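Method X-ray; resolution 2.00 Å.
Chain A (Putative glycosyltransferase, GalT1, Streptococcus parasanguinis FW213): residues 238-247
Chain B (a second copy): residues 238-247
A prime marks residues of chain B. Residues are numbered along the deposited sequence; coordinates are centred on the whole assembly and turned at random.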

# COMPACT_ATOMS: atom_id res chain seq x y z
N ALA A 238 -2.97 -13.76 -27.42
CA ALA A 238 -2.70 -14.62 -28.58
C ALA A 238 -2.62 -16.11 -28.18
O ALA A 238 -3.09 -16.99 -28.91
CB ALA A 238 -1.42 -14.17 -29.30
N GLU A 239 -2.03 -16.39 -27.03
CA GLU A 239 -1.93 -17.77 -26.52
C GLU A 239 -3.30 -18.34 -26.15
O GLU A 239 -3.64 -19.45 -26.52
CB GLU A 239 -0.97 -17.83 -25.33
CG GLU A 239 0.48 -17.66 -25.77
CD GLU A 239 1.44 -17.31 -24.65
OE1 GLU A 239 0.97 -17.07 -23.51
OE2 GLU A 239 2.67 -17.29 -24.90
N GLU A 240 -4.08 -17.56 -25.42
CA GLU A 240 -5.46 -17.94 -25.11
C GLU A 240 -6.28 -18.21 -26.38
O GLU A 240 -7.01 -19.21 -26.48
CB GLU A 240 -6.07 -16.79 -24.29
CG GLU A 240 -7.52 -16.93 -23.85
CD GLU A 240 -7.95 -15.71 -23.02
OE1 GLU A 240 -7.75 -14.55 -23.48
OE2 GLU A 240 -8.44 -15.92 -21.90
N ARG A 241 -6.15 -17.34 -27.38
CA ARG A 241 -6.92 -17.48 -28.61
C ARG A 241 -6.52 -18.73 -29.42
O ARG A 241 -7.38 -19.45 -29.95
CB ARG A 241 -6.81 -16.21 -29.47
CG ARG A 241 -7.36 -16.35 -30.89
CD ARG A 241 -7.53 -14.98 -31.57
NE ARG A 241 -6.34 -14.14 -31.54
CZ ARG A 241 -6.25 -13.00 -30.85
NH1 ARG A 241 -7.28 -12.58 -30.14
NH2 ARG A 241 -5.13 -12.27 -30.88
N ILE A 242 -5.22 -18.98 -29.52
CA ILE A 242 -4.75 -20.21 -30.17
C ILE A 242 -5.29 -21.44 -29.46
O ILE A 242 -5.77 -22.37 -30.10
CB ILE A 242 -3.20 -20.26 -30.27
CG1 ILE A 242 -2.73 -19.26 -31.33
CG2 ILE A 242 -2.72 -21.70 -30.61
CD1 ILE A 242 -1.26 -18.87 -31.20
N ALA A 243 -5.23 -21.44 -28.12
CA ALA A 243 -5.70 -22.61 -27.37
C ALA A 243 -7.20 -22.86 -27.57
O ALA A 243 -7.64 -24.01 -27.64
CB ALA A 243 -5.38 -22.46 -25.87
N LEU A 244 -7.98 -21.79 -27.64
CA LEU A 244 -9.42 -21.92 -27.85
C LEU A 244 -9.73 -22.44 -29.24
O LEU A 244 -10.49 -23.38 -29.39
CB LEU A 244 -10.11 -20.57 -27.66
CG LEU A 244 -10.83 -20.33 -26.35
CD1 LEU A 244 -11.58 -19.01 -26.47
CD2 LEU A 244 -11.79 -21.48 -26.01
N LEU A 245 -9.15 -21.80 -30.25
CA LEU A 245 -9.38 -22.20 -31.64
C LEU A 245 -8.96 -23.65 -31.86
O LEU A 245 -9.63 -24.39 -32.58
CB LEU A 245 -8.62 -21.29 -32.61
CG LEU A 245 -9.11 -19.84 -32.73
CD1 LEU A 245 -8.19 -19.07 -33.66
CD2 LEU A 245 -10.52 -19.82 -33.25
N ALA A 246 -7.84 -24.05 -31.26
CA ALA A 246 -7.34 -25.41 -31.43
C ALA A 246 -8.32 -26.40 -30.81
O ALA A 246 -8.61 -27.44 -31.38
CB ALA A 246 -5.96 -25.56 -30.81
N SER A 247 -8.83 -26.05 -29.63
CA SER A 247 -9.78 -26.87 -28.91
C SER A 247 -11.11 -27.00 -29.63
O SER A 247 -11.82 -27.98 -29.46
CB SER A 247 -10.00 -26.29 -27.51
OG SER A 247 -8.78 -26.34 -26.78
N ALA B 238 -1.59 -23.84 -19.47
CA ALA B 238 -2.07 -24.75 -20.52
C ALA B 238 -2.25 -24.03 -21.87
O ALA B 238 -1.95 -24.59 -22.93
CB ALA B 238 -3.38 -25.43 -20.08
N GLU B 239 -2.72 -22.79 -21.83
CA GLU B 239 -2.89 -21.98 -23.05
C GLU B 239 -1.55 -21.62 -23.69
O GLU B 239 -1.36 -21.77 -24.89
CB GLU B 239 -3.71 -20.72 -22.75
CG GLU B 239 -5.18 -21.05 -22.50
CD GLU B 239 -5.96 -19.94 -21.82
OE1 GLU B 239 -5.34 -18.94 -21.40
OE2 GLU B 239 -7.20 -20.08 -21.70
N GLU B 240 -0.62 -21.16 -22.87
CA GLU B 240 0.75 -20.90 -23.33
C GLU B 240 1.39 -22.16 -23.97
O GLU B 240 2.00 -22.10 -25.04
CB GLU B 240 1.55 -20.42 -22.12
CG GLU B 240 3.03 -20.10 -22.33
CD GLU B 240 3.66 -19.61 -21.03
OE1 GLU B 240 3.52 -20.29 -19.97
OE2 GLU B 240 4.26 -18.52 -21.05
N ARG B 241 1.22 -23.30 -23.31
CA ARG B 241 1.82 -24.55 -23.80
C ARG B 241 1.21 -25.02 -25.13
O ARG B 241 1.93 -25.45 -26.05
CB ARG B 241 1.74 -25.65 -22.73
CG ARG B 241 2.10 -27.05 -23.23
CD ARG B 241 2.32 -28.03 -22.07
NE ARG B 241 1.22 -28.08 -21.10
CZ ARG B 241 1.32 -27.65 -19.84
NH1 ARG B 241 2.46 -27.14 -19.41
NH2 ARG B 241 0.28 -27.74 -19.01
N ILE B 242 -0.11 -24.93 -25.24
CA ILE B 242 -0.77 -25.25 -26.52
C ILE B 242 -0.27 -24.33 -27.62
O ILE B 242 0.05 -24.80 -28.72
CB ILE B 242 -2.31 -25.19 -26.41
CG1 ILE B 242 -2.81 -26.39 -25.60
CG2 ILE B 242 -2.96 -25.15 -27.82
CD1 ILE B 242 -4.21 -26.21 -25.02
N ALA B 243 -0.17 -23.03 -27.34
CA ALA B 243 0.28 -22.09 -28.37
C ALA B 243 1.71 -22.36 -28.84
O ALA B 243 2.03 -22.23 -30.02
CB ALA B 243 0.15 -20.63 -27.87
N LEU B 244 2.58 -22.74 -27.90
CA LEU B 244 3.96 -23.05 -28.24
C LEU B 244 4.05 -24.32 -29.07
O LEU B 244 4.70 -24.33 -30.11
CB LEU B 244 4.79 -23.24 -26.97
CG LEU B 244 5.69 -22.09 -26.54
CD1 LEU B 244 6.54 -22.57 -25.38
CD2 LEU B 244 6.56 -21.59 -27.70
N LEU B 245 3.43 -25.39 -28.60
CA LEU B 245 3.45 -26.67 -29.31
C LEU B 245 2.87 -26.53 -30.71
O LEU B 245 3.39 -27.12 -31.65
CB LEU B 245 2.68 -27.74 -28.53
CG LEU B 245 3.28 -28.23 -27.21
CD1 LEU B 245 2.34 -29.21 -26.55
CD2 LEU B 245 4.62 -28.87 -27.47
N ALA B 246 1.80 -25.74 -30.84
CA ALA B 246 1.16 -25.56 -32.14
C ALA B 246 2.10 -24.83 -33.08
O ALA B 246 2.23 -25.19 -34.25
CB ALA B 246 -0.15 -24.79 -31.99
N SER B 247 2.78 -23.81 -32.55
CA SER B 247 3.73 -23.02 -33.31
C SER B 247 4.95 -23.82 -33.74
O SER B 247 5.57 -23.50 -34.74
CB SER B 247 4.16 -21.82 -32.47
OG SER B 247 3.04 -20.98 -32.23

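The two copies meet through the same helical segment, related by an exact two-fold axis, with the helix axes 7.7 Å apart at closest approach and their N-to-C directions 75° apart. The contact buries 463 Å², summed over both sides. No hydrogen bond crosses it; packing of small and aliphatic groups accounts for the contact.

At the start of the chain B segment, Ala238′ points sideways and makes no contact. Glu239′ is the first residue to engage, and it has the largest area covered by the other helix. Its CA-to-CB bond points toward chain A, and with chi1 in m and chi2 in t the aliphatic part of the side chain lies over Ala243, CG of Glu239′ being 3.7 Å from CB of Ala243. The methyl of Ala243 leaves the backbones close here, with CA of Glu239′ 5.2 Å from CA of Ala243. Near the axis, O of Glu239′ lies 3.6 Å from O of Glu239; each of these carbonyls accepts the backbone hydrogen bond from N of residue 243 in its own helix. The carboxylate continues to Glu240, where OE1 of Glu239′ is 3.7 Å from CB.

Glu240′ points sideways and receives the symmetric contact through its CB. Its extended side chain (chi1 and chi2 both t) brings OE2 to 4.3 Å from OE2 of Glu239, a proximity of like charges that adds no attraction across the pair; both oxygens are hydrogen-bonded elsewhere in the structure. Arg241′ points away, and its guanidinium is likewise bonded elsewhere.

Ile242′ supplies the main hydrophobic contact. Its branched side chain reaches three residues of chain A: CG2 is 3.8 Å from CA of Ala243, 4.3 Å from CB of Ala246 and 4.4 Å from CG2 of Ile242, while CD1 is 4.0 Å from CB of Ala243. With its CA-to-CB bond toward chain A and chi1 in m and chi2 in t, both terminal methyls pack against Ala243, and CG2 also reaches Ile242 and Ala246.

Ala243′ points toward chain A and completes the reciprocal arrangement, its CB lying 3.7 Å from CG of Glu239 and 4.0 Å from CD1 of Ile242. Its short side chain suits a position where the partner helix comes so near. Leu244′ and Leu245′ make no contact with the other segment. One turn beyond Ile242′, Ala246′ again points toward the partner, its CB 4.2 Å from CG2 of Ile242, a lighter contact at the end of the apolar strip. Ser247′ turns back to its own helix, where OG donates a 2.7 Å hydrogen bond to O of Ala243′.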